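Local coordinates for putative membrane anchored protein (Corynebacterium diphtheriae, PDB 3LSO) that is of unknown function but is probably anchored in the cell membrane, extending beta-rich domains, the first of them of an E-set-like family, beyond it, at residues V209-T214 with T250-D255; G225-F230 with N246-S251; A36-Y41 with D168-N173; L89-I94 with T162-V167. All blocks are in the same frame, centred on the assembly; numbering follows the deposited sequence.

Contact 1: V209-T214 with T250-D255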
loop_
_atom_site.group_PDB
_atom_site.type_symbol
_atom_site.label_atom_id
_atom_site.label_comp_id
_atom_site.label_asym_id
_atom_site.label_seq_id
_atom_site.Cartn_x
_atom_site.Cartn_y
_atom_site.Cartn_z
ATOM N N VAL B 209 18.741 -8.419 -11.682
ATOM C CA VAL B 209 17.807 -7.826 -10.737
ATOM C C VAL B 209 16.595 -8.719 -10.603
ATOM O O VAL B 209 15.824 -8.878 -11.554
ATOM C CB VAL B 209 17.358 -6.425 -11.186
ATOM C CG1 VAL B 209 16.306 -5.861 -10.227
ATOM C CG2 VAL B 209 18.562 -5.501 -11.310
ATOM N N GLN B 210 16.439 -9.305 -9.421
ATOM C CA GLN B 210 15.325 -10.204 -9.158
ATOM C C GLN B 210 14.046 -9.414 -8.912
ATOM O O GLN B 210 14.039 -8.453 -8.156
ATOM C CB GLN B 210 15.634 -11.144 -7.988
ATOM C CG GLN B 210 14.643 -12.307 -7.884
ATOM C CD GLN B 210 15.183 -13.514 -7.129
ATOM O OE1 GLN B 210 16.369 -13.848 -7.218
ATOM N NE2 GLN B 210 14.305 -14.184 -6.394
ATOM N N ILE B 211 12.975 -9.815 -9.578
ATOM C CA ILE B 211 11.675 -9.195 -9.406
ATOM C C ILE B 211 10.675 -10.289 -9.095
ATOM O O ILE B 211 10.663 -11.325 -9.760
ATOM C CB ILE B 211 11.209 -8.477 -10.691
ATOM C CG1 ILE B 211 12.171 -7.376 -11.102
ATOM C CG2 ILE B 211 9.846 -7.863 -10.487
ATOM C CD1 ILE B 211 12.431 -6.383 -10.046
ATOM N N THR B 212 9.818 -10.044 -8.112
ATOM C CA THR B 212 8.876 -11.053 -7.632
ATOM C C THR B 212 7.461 -10.491 -7.437
ATOM O O THR B 212 7.270 -9.481 -6.752
ATOM C CB THR B 212 9.424 -11.684 -6.345
ATOM O OG1 THR B 212 10.479 -12.580 -6.701
ATOM C CG2 THR B 212 8.361 -12.442 -5.575
ATOM N N ALA B 213 6.480 -11.136 -8.061
ATOM C CA ALA B 213 5.070 -10.770 -7.888
ATOM C C ALA B 213 4.373 -11.772 -6.966
ATOM O O ALA B 213 4.342 -12.963 -7.274
ATOM C CB ALA B 213 4.368 -10.723 -9.244
ATOM N N THR B 214 3.843 -11.311 -5.834
ATOM C CA THR B 214 3.045 -12.188 -4.982
ATOM C C THR B 214 1.596 -12.164 -5.466
ATOM O O THR B 214 1.027 -11.086 -5.686
ATOM C CB THR B 214 3.152 -11.791 -3.498
ATOM N N THR B 250 11.015 -13.131 -11.984
ATOM C CA THR B 250 11.898 -12.954 -13.121
ATOM C C THR B 250 13.142 -12.210 -12.685
ATOM O O THR B 250 13.179 -11.614 -11.616
ATOM C CB THR B 250 11.184 -12.272 -14.305
ATOM O OG1 THR B 250 11.963 -12.442 -15.483
ATOM C CG2 THR B 250 10.948 -10.810 -14.055
ATOM N N SER B 251 14.169 -12.282 -13.507
ATOM C CA SER B 251 15.420 -11.607 -13.259
ATOM C C SER B 251 15.589 -10.764 -14.493
ATOM O O SER B 251 15.302 -11.234 -15.595
ATOM C CB SER B 251 16.544 -12.648 -13.153
ATOM O OG SER B 251 17.798 -12.064 -12.827
ATOM N N ILE B 252 16.022 -9.518 -14.324
ATOM C CA ILE B 252 16.231 -8.631 -15.480
ATOM C C ILE B 252 17.523 -7.821 -15.427
ATOM O O ILE B 252 18.026 -7.508 -14.349
ATOM C CB ILE B 252 15.060 -7.680 -15.671
ATOM C CG1 ILE B 252 14.805 -6.878 -14.407
ATOM C CG2 ILE B 252 13.792 -8.452 -16.045
ATOM C CD1 ILE B 252 13.551 -6.068 -14.528
ATOM N N ILE B 253 18.067 -7.474 -16.586
ATOM C CA ILE B 253 19.307 -6.705 -16.616
ATOM C C ILE B 253 19.028 -5.356 -17.264
ATOM O O ILE B 253 18.610 -5.311 -18.407
ATOM C CB ILE B 253 20.412 -7.466 -17.396
ATOM C CG1 ILE B 253 20.707 -8.815 -16.722
ATOM C CG2 ILE B 253 21.660 -6.622 -17.502
ATOM C CD1 ILE B 253 21.482 -9.831 -17.578
ATOM N N PHE B 254 19.241 -4.257 -16.557
ATOM C CA PHE B 254 18.978 -2.965 -17.168
ATOM C C PHE B 254 20.115 -2.496 -18.066
ATOM O O PHE B 254 21.277 -2.838 -17.856
ATOM C CB PHE B 254 18.690 -1.921 -16.106
ATOM C CG PHE B 254 17.414 -2.159 -15.363
ATOM C CD1 PHE B 254 17.436 -2.678 -14.073
ATOM C CD2 PHE B 254 16.185 -1.866 -15.947
ATOM C CE1 PHE B 254 16.265 -2.902 -13.374
ATOM C CE2 PHE B 254 14.997 -2.092 -15.248
ATOM C CZ PHE B 254 15.041 -2.607 -13.965
ATOM N N ASP B 255 19.773 -1.695 -19.067
ATOM C CA ASP B 255 20.770 -1.168 -19.989
ATOM C C ASP B 255 21.199 0.237 -19.623
ATOM O O ASP B 255 22.361 0.568 -19.759
ATOM C CB ASP B 255 20.193 -1.139 -21.390
ATOM C CG ASP B 255 20.037 -2.516 -21.982
ATOM O OD1 ASP B 255 21.065 -3.231 -22.011
ATOM O OD2 ASP B 255 18.903 -2.856 -22.423
#
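Val-209 opens an antiparallel pairing in which strands 209-214 and 250-253 share three registered residue pairs. Its carbonyl O receives the amide of Ile-252, N to O 2.8 Å at 155°, with the donor lying above the carbonyl plane. The return bond, from Val-209 N to Ile-252 O, is weak. The isopropyl group stands on the face shared with Ile-252, where Val-209 CB meets Ile-252 CG1 at 4.1 Å. Val-209 CG2, set anti to the carbonyl carbon of its own residue, meets Phe-254 CE1 obliquely at 4.0 Å, and the two side chains cross at about a right angle.

Gln-210 turns to the other face together with its partner Ser-251. There the chains are joined by contacts of CA hydrogens with carbonyl oxygens, and Ser-251 OG is held by Asp-208.

Ile-211 returns to the face of Val-209 and forms the firmest step. Its N reaches Thr-250 O at 2.7 Å and 167°, nearly along the C=O axis, and its own O takes Thr-250 N at 2.9 Å. Ile-211 CB lies 4.1 Å from Thr-250 CG2. Ile-252 CG1 sits between its own backbone N and carbonyl carbon (chi1 56°), and Ile-252 CD1 reaches Ile-211 CG1 at 3.9 Å as the two side chains cross obliquely.

Alternation therefore sorts the side chains: Val-209, Ile-211 and Ile-252 put hydrocarbon on one face, together with the methyl of Thr-250, and the Phe-254 ring adds to it from the loop, whereas Gln-210 and Ser-251 lie on the other.

Contact 2: G225-F230 with N246-S251; sequences GKVQFF and NKASTS
Strands 226-230 and 247-251 run in broadly the same direction, their axes inclined by 36° and 7.8 Å apart at closest approach, a spacing bridged by side chains. Val-227, Phe-229, Ala-248 and Thr-250 all point toward the opposing strand. At the narrow end, Val-227 CB meets the methyl CB of Ala-248 at 3.9 Å, with Val-227 CG2 alongside.

Phe-229 fills the wider end. Its CG is anti to the carbonyl carbon (chi1 -71°), and the ring is clasped between two methyl groups. Thr-250 reaches it tip to tip: CG2 stands over one face, 3.9 Å from the ring centroid and 21° off the normal, a CH-pi contact offset toward the rim. Thr-250 can present this methyl because CG2 lies between its backbone N and carbonyl carbon. The opposite face carries Val-227 CG1, 3.7 Å above the ring plane and likewise offset.

This is the facing of two sheets in a beta sandwich: strand 226-231 belongs to a five-stranded sheet and strand 247-253 to a three-stranded one, with an order of strands consistent with an immunoglobulin-like domain. Phe-229 also touches Ile-211, Ala-213 and Ala-264, so it packs against strands of both sheets.

At the ring's edge the carbonyl of Ala-248 lies in plane, its O 3.7 Å from Phe-229 CZ, so the ring probably offers its slightly positive C-H rim to the oxygen. Ser-249 alternates away from the interior, and its OG finds Thr-212 within its own sheet. Val-242, in the loop leading to strand 247-253, touches both Val-227 and Ala-248.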
loop_
_atom_site.group_PDB
_atom_site.type_symbol
_atom_site.label_atom_id
_atom_site.label_comp_id
_atom_site.label_asym_id
_atom_site.label_seq_id
_atom_site.Cartn_x
_atom_site.Cartn_y
_atom_site.Cartn_z
ATOM N N GLY B 225 -2.315 -20.356 -13.283
ATOM C CA GLY B 225 -2.050 -19.084 -13.942
ATOM C C GLY B 225 -0.589 -18.712 -14.135
ATOM O O GLY B 225 0.320 -19.439 -13.715
ATOM N N LYS B 226 -0.391 -17.553 -14.768
ATOM C CA LYS B 226 0.909 -17.012 -15.138
ATOM C C LYS B 226 0.957 -15.500 -14.856
ATOM O O LYS B 226 -0.085 -14.860 -14.732
ATOM C CB LYS B 226 1.147 -17.249 -16.634
ATOM C CG LYS B 226 1.921 -18.518 -16.984
ATOM C CD LYS B 226 1.536 -19.079 -18.373
ATOM C CE LYS B 226 2.603 -20.054 -18.903
ATOM N NZ LYS B 226 2.000 -21.222 -19.589
ATOM N N VAL B 227 2.160 -14.930 -14.774
ATOM C CA VAL B 227 2.327 -13.473 -14.653
ATOM C C VAL B 227 3.175 -12.879 -15.777
ATOM O O VAL B 227 4.232 -13.408 -16.102
ATOM C CB VAL B 227 2.939 -13.071 -13.289
ATOM C CG1 VAL B 227 3.435 -11.631 -13.306
ATOM C CG2 VAL B 227 1.919 -13.265 -12.181
ATOM N N GLN B 228 2.689 -11.790 -16.368
ATOM C CA GLN B 228 3.446 -11.048 -17.354
ATOM C C GLN B 228 4.045 -9.812 -16.719
ATOM O O GLN B 228 3.324 -8.975 -16.164
ATOM C CB GLN B 228 2.578 -10.620 -18.523
ATOM C CG GLN B 228 3.368 -9.854 -19.572
ATOM C CD GLN B 228 4.454 -10.707 -20.225
ATOM O OE1 GLN B 228 5.635 -10.620 -19.871
ATOM N NE2 GLN B 228 4.047 -11.561 -21.164
ATOM N N PHE B 229 5.365 -9.695 -16.786
ATOM C CA PHE B 229 6.031 -8.520 -16.256
ATOM C C PHE B 229 6.203 -7.493 -17.353
ATOM O O PHE B 229 6.202 -7.833 -18.543
ATOM C CB PHE B 229 7.382 -8.890 -15.652
ATOM C CG PHE B 229 7.268 -9.661 -14.371
ATOM C CD1 PHE B 229 7.297 -11.034 -14.371
ATOM C CD2 PHE B 229 7.112 -9.002 -13.166
ATOM C CE1 PHE B 229 7.193 -11.734 -13.193
ATOM C CE2 PHE B 229 7.014 -9.693 -12.000
ATOM C CZ PHE B 229 7.052 -11.067 -12.012
ATOM N N PHE B 230 6.325 -6.237 -16.952
ATOM C CA PHE B 230 6.588 -5.175 -17.893
ATOM C C PHE B 230 7.641 -4.264 -17.314
ATOM O O PHE B 230 7.664 -4.000 -16.104
ATOM C CB PHE B 230 5.340 -4.351 -18.134
ATOM C CG PHE B 230 4.246 -5.084 -18.825
ATOM C CD1 PHE B 230 4.031 -4.909 -20.181
ATOM C CD2 PHE B 230 3.386 -5.907 -18.115
ATOM C CE1 PHE B 230 2.985 -5.562 -20.830
ATOM C CE2 PHE B 230 2.337 -6.578 -18.765
ATOM C CZ PHE B 230 2.145 -6.402 -20.126
ATOM N N ASN B 246 3.200 -19.442 -4.396
ATOM C CA ASN B 246 2.320 -18.328 -4.800
ATOM C C ASN B 246 3.004 -17.126 -5.417
ATOM O O ASN B 246 2.374 -16.115 -5.698
ATOM C CB ASN B 246 1.386 -17.887 -3.676
ATOM C CG ASN B 246 0.045 -18.547 -3.768
ATOM O OD1 ASN B 246 -0.434 -19.146 -2.806
ATOM N ND2 ASN B 246 -0.570 -18.465 -4.947
ATOM N N LYS B 247 4.298 -17.248 -5.649
ATOM C CA LYS B 247 5.055 -16.156 -6.202
ATOM C C LYS B 247 5.366 -16.465 -7.657
ATOM O O LYS B 247 5.322 -17.630 -8.074
ATOM C CB LYS B 247 6.334 -15.959 -5.386
ATOM C CG LYS B 247 6.083 -15.796 -3.875
ATOM C CD LYS B 247 7.236 -15.090 -3.149
ATOM C CE LYS B 247 6.830 -14.661 -1.747
ATOM N NZ LYS B 247 6.433 -15.831 -0.909
ATOM N N ALA B 248 5.637 -15.417 -8.432
ATOM C CA ALA B 248 6.185 -15.550 -9.777
ATOM C C ALA B 248 7.403 -14.659 -9.819
ATOM O O ALA B 248 7.381 -13.565 -9.270
ATOM C CB ALA B 248 5.176 -15.115 -10.822
ATOM N N SER B 249 8.467 -15.121 -10.460
ATOM C CA SER B 249 9.715 -14.378 -10.426
ATOM C C SER B 249 10.383 -14.277 -11.764
ATOM O O SER B 249 10.349 -15.207 -12.569
ATOM C CB SER B 249 10.701 -15.009 -9.458
ATOM O OG SER B 249 10.229 -14.910 -8.137
ATOM N N THR B 250 11.015 -13.131 -11.984
ATOM C CA THR B 250 11.898 -12.954 -13.121
ATOM C C THR B 250 13.142 -12.210 -12.685
ATOM O O THR B 250 13.179 -11.614 -11.616
ATOM C CB THR B 250 11.184 -12.272 -14.305
ATOM O OG1 THR B 250 11.963 -12.442 -15.483
ATOM C CG2 THR B 250 10.948 -10.810 -14.055
ATOM N N SER B 251 14.169 -12.282 -13.507
ATOM C CA SER B 251 15.420 -11.607 -13.259
ATOM C C SER B 251 15.589 -10.764 -14.493
ATOM O O SER B 251 15.302 -11.234 -15.595
ATOM C CB SER B 251 16.544 -12.648 -13.153
ATOM O OG SER B 251 17.798 -12.064 -12.827
#

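Contact 3: A36-Y41 with D168-N173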
loop_
_atom_site.group_PDB
_atom_site.type_symbol
_atom_site.label_atom_id
_atom_site.label_comp_id
_atom_site.label_asym_id
_atom_site.label_seq_id
_atom_site.Cartn_x
_atom_site.Cartn_y
_atom_site.Cartn_z
ATOM N N ALA B 36 -56.465 -13.499 11.184
ATOM C CA ALA B 36 -56.719 -14.861 11.633
ATOM C C ALA B 36 -58.046 -15.366 11.098
ATOM O O ALA B 36 -58.927 -14.578 10.722
ATOM C CB ALA B 36 -56.719 -14.928 13.158
ATOM N N ALA B 37 -58.177 -16.686 11.084
ATOM C CA ALA B 37 -59.426 -17.347 10.777
ATOM C C ALA B 37 -59.882 -17.030 9.364
ATOM O O ALA B 37 -60.982 -16.533 9.150
ATOM C CB ALA B 37 -60.473 -16.949 11.780
ATOM N N TRP B 38 -59.021 -17.287 8.392
ATOM C CA TRP B 38 -59.428 -17.157 7.003
ATOM C C TRP B 38 -59.915 -15.733 6.699
ATOM O O TRP B 38 -60.838 -15.526 5.901
ATOM C CB TRP B 38 -60.487 -18.234 6.705
ATOM C CG TRP B 38 -59.945 -19.578 7.066
ATOM C CD1 TRP B 38 -59.042 -20.294 6.356
ATOM C CD2 TRP B 38 -60.193 -20.319 8.259
ATOM N NE1 TRP B 38 -58.737 -21.457 7.004
ATOM C CE2 TRP B 38 -59.424 -21.499 8.182
ATOM C CE3 TRP B 38 -60.988 -20.106 9.382
ATOM C CZ2 TRP B 38 -59.423 -22.463 9.183
ATOM C CZ3 TRP B 38 -60.996 -21.070 10.379
ATOM C CH2 TRP B 38 -60.217 -22.236 10.268
ATOM N N GLY B 39 -59.276 -14.770 7.368
ATOM C CA GLY B 39 -59.573 -13.346 7.241
ATOM C C GLY B 39 -60.738 -12.790 8.063
ATOM O O GLY B 39 -61.038 -11.587 7.992
ATOM N N LEU B 40 -61.397 -13.644 8.844
ATOM C CA LEU B 40 -62.591 -13.225 9.581
ATOM C C LEU B 40 -62.282 -12.624 10.964
ATOM O O LEU B 40 -63.186 -12.228 11.689
ATOM C CB LEU B 40 -63.592 -14.385 9.702
ATOM C CG LEU B 40 -64.190 -14.965 8.414
ATOM C CD1 LEU B 40 -64.702 -16.382 8.625
ATOM C CD2 LEU B 40 -65.290 -14.078 7.842
ATOM N N TYR B 41 -61.003 -12.554 11.315
ATOM C CA TYR B 41 -60.580 -12.027 12.610
ATOM C C TYR B 41 -59.365 -11.121 12.368
ATOM O O TYR B 41 -58.245 -11.589 12.225
ATOM C CB TYR B 41 -60.261 -13.186 13.578
ATOM C CG TYR B 41 -60.225 -12.827 15.051
ATOM C CD1 TYR B 41 -61.382 -12.894 15.833
ATOM C CD2 TYR B 41 -59.030 -12.427 15.670
ATOM C CE1 TYR B 41 -61.351 -12.562 17.196
ATOM C CE2 TYR B 41 -58.987 -12.094 17.029
ATOM C CZ TYR B 41 -60.150 -12.168 17.786
ATOM O OH TYR B 41 -60.132 -11.837 19.128
ATOM N N ASP B 168 -54.427 -22.773 18.801
ATOM C CA ASP B 168 -55.674 -23.505 19.110
ATOM C C ASP B 168 -56.449 -24.012 17.865
ATOM O O ASP B 168 -57.684 -24.018 17.857
ATOM C CB ASP B 168 -56.613 -22.644 19.999
ATOM C CG ASP B 168 -56.273 -22.702 21.513
ATOM O OD1 ASP B 168 -55.084 -22.869 21.904
ATOM O OD2 ASP B 168 -57.231 -22.553 22.320
ATOM N N GLY B 169 -55.732 -24.444 16.829
ATOM C CA GLY B 169 -56.374 -24.822 15.567
ATOM C C GLY B 169 -56.557 -23.657 14.589
ATOM O O GLY B 169 -56.889 -23.875 13.419
ATOM N N TYR B 170 -56.355 -22.421 15.052
ATOM C CA TYR B 170 -56.486 -21.258 14.185
ATOM C C TYR B 170 -55.143 -20.939 13.594
ATOM O O TYR B 170 -54.129 -21.279 14.182
ATOM C CB TYR B 170 -56.997 -20.045 14.959
ATOM C CG TYR B 170 -58.473 -20.075 15.224
ATOM C CD1 TYR B 170 -59.383 -19.696 14.243
ATOM C CD2 TYR B 170 -58.969 -20.493 16.454
ATOM C CE1 TYR B 170 -60.762 -19.722 14.485
ATOM C CE2 TYR B 170 -60.346 -20.516 16.710
ATOM C CZ TYR B 170 -61.234 -20.130 15.716
ATOM O OH TYR B 170 -62.586 -20.172 15.955
ATOM N N THR B 171 -55.138 -20.288 12.434
ATOM C CA THR B 171 -53.908 -19.792 11.822
ATOM C C THR B 171 -53.969 -18.278 11.753
ATOM O O THR B 171 -54.938 -17.725 11.240
ATOM C CB THR B 171 -53.748 -20.355 10.411
ATOM O OG1 THR B 171 -53.469 -21.745 10.500
ATOM C CG2 THR B 171 -52.609 -19.706 9.690
ATOM N N ALA B 172 -52.941 -17.609 12.266
ATOM C CA ALA B 172 -52.878 -16.145 12.175
ATOM C C ALA B 172 -51.636 -15.624 11.454
ATOM O O ALA B 172 -50.507 -16.037 11.762
ATOM C CB ALA B 172 -52.998 -15.510 13.549
ATOM N N ASN B 173 -51.849 -14.714 10.503
ATOM C CA ASN B 173 -50.752 -14.115 9.757
ATOM C C ASN B 173 -50.517 -12.699 10.229
ATOM O O ASN B 173 -51.365 -11.837 10.067
ATOM C CB ASN B 173 -51.035 -14.126 8.253
ATOM C CG ASN B 173 -51.287 -15.523 7.711
ATOM O OD1 ASN B 173 -50.489 -16.452 7.919
ATOM N ND2 ASN B 173 -52.408 -15.683 7.005
#
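Thr-171 O is the best-held polar atom between segments 36-41 and 168-173, and two groups of segment 36-41 grip it. The amide of Ala-37 gives a weak hydrogen bond, N to O 3.4 Å at 152°, and Ala-36 CA adds a C-H···O contact of 3.4 Å. Beside them Ala-36 and Ala-172 form an antiparallel non-hydrogen-bonded pair, their CB methyls 3.8 Å apart on one face.

Segment 36-41 is the tip of the beta hairpin joining strands 25-36 and 41-54. A type I' turn spans Ala-37 to Leu-40, closed by Leu-40 N to Ala-37 O (2.9 Å), and Leu-40 and Tyr-41 both face Ala-36 in a classic beta bulge. The disulfide Cys-32 to Cys-176 ties strand 25-36 to strand 170-177, four residues before Ala-36 on one and four after Ala-172 on the other.

Past this pair the contact passes to aromatic groups on the surface. Tyr-170 CG is anti to its carbonyl carbon (chi1 -78°), and the end of the ring comes back to the hairpin: CD1 touches Ala-37 CB at 3.8 Å. Trp-38 approaches the same ring obliquely, its CZ3 lying 4.3 Å from Tyr-170 CE1.

Contact 4: L89-I94 with T162-V167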
loop_
_atom_site.group_PDB
_atom_site.type_symbol
_atom_site.label_atom_id
_atom_site.label_comp_id
_atom_site.label_asym_id
_atom_site.label_seq_id
_atom_site.Cartn_x
_atom_site.Cartn_y
_atom_site.Cartn_z
ATOM N N LEU B 89 -45.048 -20.303 16.515
ATOM C CA LEU B 89 -44.785 -19.685 15.224
ATOM C C LEU B 89 -44.412 -20.758 14.234
ATOM O O LEU B 89 -43.440 -21.477 14.428
ATOM C CB LEU B 89 -43.641 -18.683 15.310
ATOM C CG LEU B 89 -43.788 -17.424 16.156
ATOM C CD1 LEU B 89 -42.482 -16.663 16.167
ATOM C CD2 LEU B 89 -44.910 -16.567 15.637
ATOM N N THR B 90 -45.188 -20.864 13.170
ATOM C CA THR B 90 -44.927 -21.853 12.141
ATOM C C THR B 90 -43.956 -21.283 11.103
ATOM O O THR B 90 -43.064 -21.990 10.626
ATOM C CB THR B 90 -46.232 -22.318 11.477
ATOM O OG1 THR B 90 -46.908 -21.195 10.911
ATOM C CG2 THR B 90 -47.140 -22.937 12.497
ATOM N N LYS B 91 -44.132 -20.002 10.776
ATOM C CA LYS B 91 -43.286 -19.271 9.837
ATOM C C LYS B 91 -42.900 -17.936 10.467
ATOM O O LYS B 91 -43.649 -17.400 11.271
ATOM C CB LYS B 91 -44.062 -18.962 8.555
ATOM C CG LYS B 91 -44.400 -20.151 7.682
ATOM C CD LYS B 91 -45.449 -19.761 6.622
ATOM C CE LYS B 91 -45.683 -20.896 5.618
ATOM N NZ LYS B 91 -44.435 -21.175 4.825
ATOM N N SER B 92 -41.740 -17.398 10.106
ATOM C CA SER B 92 -41.439 -15.995 10.384
ATOM C C SER B 92 -40.319 -15.474 9.492
ATOM O O SER B 92 -39.497 -16.246 8.994
ATOM C CB SER B 92 -41.136 -15.747 11.860
ATOM O OG SER B 92 -40.017 -16.464 12.287
ATOM N N SER B 93 -40.300 -14.161 9.284
ATOM C CA SER B 93 -39.449 -13.551 8.283
ATOM C C SER B 93 -39.032 -12.165 8.717
ATOM O O SER B 93 -39.880 -11.288 8.854
ATOM C CB SER B 93 -40.209 -13.444 6.956
ATOM O OG SER B 93 -39.615 -14.229 5.936
ATOM N N ILE B 94 -37.736 -11.959 8.934
ATOM C CA ILE B 94 -37.196 -10.618 9.163
ATOM C C ILE B 94 -36.578 -10.164 7.859
ATOM O O ILE B 94 -35.778 -10.890 7.270
ATOM C CB ILE B 94 -36.123 -10.623 10.222
ATOM C CG1 ILE B 94 -36.682 -11.217 11.505
ATOM C CG2 ILE B 94 -35.610 -9.202 10.478
ATOM C CD1 ILE B 94 -35.630 -11.876 12.363
ATOM N N THR B 162 -42.766 -10.502 9.117
ATOM C CA THR B 162 -43.989 -11.270 8.929
ATOM C C THR B 162 -43.823 -12.564 9.680
ATOM O O THR B 162 -42.731 -13.146 9.691
ATOM C CB THR B 162 -44.240 -11.676 7.473
ATOM O OG1 THR B 162 -43.292 -12.686 7.093
ATOM C CG2 THR B 162 -44.186 -10.490 6.501
ATOM N N ASN B 163 -44.897 -13.021 10.312
ATOM C CA ASN B 163 -44.893 -14.348 10.892
ATOM C C ASN B 163 -46.235 -15.001 10.670
ATOM O O ASN B 163 -47.185 -14.352 10.201
ATOM C CB ASN B 163 -44.517 -14.320 12.377
ATOM C CG ASN B 163 -45.658 -13.884 13.254
ATOM O OD1 ASN B 163 -46.053 -12.717 13.250
ATOM N ND2 ASN B 163 -46.207 -14.819 14.005
ATOM N N THR B 164 -46.285 -16.291 10.992
ATOM C CA THR B 164 -47.501 -17.083 10.942
ATOM C C THR B 164 -47.551 -17.951 12.171
ATOM O O THR B 164 -46.629 -18.705 12.450
ATOM C CB THR B 164 -47.581 -17.911 9.652
ATOM O OG1 THR B 164 -47.652 -16.997 8.544
ATOM C CG2 THR B 164 -48.805 -18.826 9.660
ATOM N N ALA B 165 -48.640 -17.806 12.906
ATOM C CA ALA B 165 -48.788 -18.436 14.189
ATOM C C ALA B 165 -49.918 -19.438 14.156
ATOM O O ALA B 165 -50.985 -19.181 13.590
ATOM C CB ALA B 165 -49.048 -17.394 15.266
ATOM N N SER B 166 -49.679 -20.579 14.789
ATOM C CA SER B 166 -50.715 -21.577 14.987
ATOM C C SER B 166 -51.209 -21.539 16.438
ATOM O O SER B 166 -50.446 -21.816 17.372
ATOM C CB SER B 166 -50.185 -22.958 14.621
ATOM O OG SER B 166 -51.200 -23.910 14.795
ATOM N N VAL B 167 -52.488 -21.208 16.613
ATOM C CA VAL B 167 -53.076 -20.949 17.928
ATOM C C VAL B 167 -54.421 -21.657 18.087
ATOM O O VAL B 167 -55.435 -21.199 17.567
ATOM C CB VAL B 167 -53.320 -19.421 18.114
ATOM C CG1 VAL B 167 -53.963 -19.117 19.465
ATOM C CG2 VAL B 167 -52.023 -18.610 17.907
#
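Thr-90, at a corner of the chain, shows how a side chain can help to fasten a beta bulge. Its CB stands 3.8 Å from Thr-164 O. From there OG1, between the backbone N and the carbonyl carbon (chi1 58°), donates to that same oxygen at 2.9 Å from well above the carbonyl plane. The other branch, CG2, runs on to Ser-166 CB at 3.7 Å.

Thr-164 O thus has three donors. Thr-90 N comes nearly along the C=O axis at 2.7 Å, and Lys-91 N arrives in the carbonyl plane, on a lone pair, at 3.3 Å. Two successive amides on one carbonyl mark the classic bulge, Thr-90 and Lys-91 both facing Thr-164. Lys-91 lies side by side with Thr-164, CB to CB 3.8 Å, and its carbonyl takes Thr-164 N.

Beyond the bulge the antiparallel register is regular: Ser-92 lies across from Asn-163, and Ser-93 and Thr-162 exchange both backbone bonds, the shorter being Ser-93 N to Thr-162 O at 2.7 Å.

Strand 87-97 is flanked on its other edge by strand 117-129, where Ser-93 OG binds Asn-121, while strand 150-167 pairs antiparallel with strand 170-177 on its other side, with Thr-164 OG1 bonded to Asn-173.

The four contacts form two pairs at separate places along an elongated, all-beta chain. Contacts 3 and 4 lie in the N-terminal, E-set-like domain, their centres about 12 Å apart, with 89-94/162-167 nested inside the long loop that 36-41/168-173 closes. Strands 150-167 and 170-177, neighbours in sheet and sequence, join them directly. Contacts 1 and 2 follow later in the chain, about 9 Å apart between centres, and share strand 247-253: one pairs within its sheet, the other packs across the sandwich. Centres of contacts 1 and 3 are about 75 Å apart, so the two pairs belong to separate parts of the chain, consistent with a modular extracellular rod.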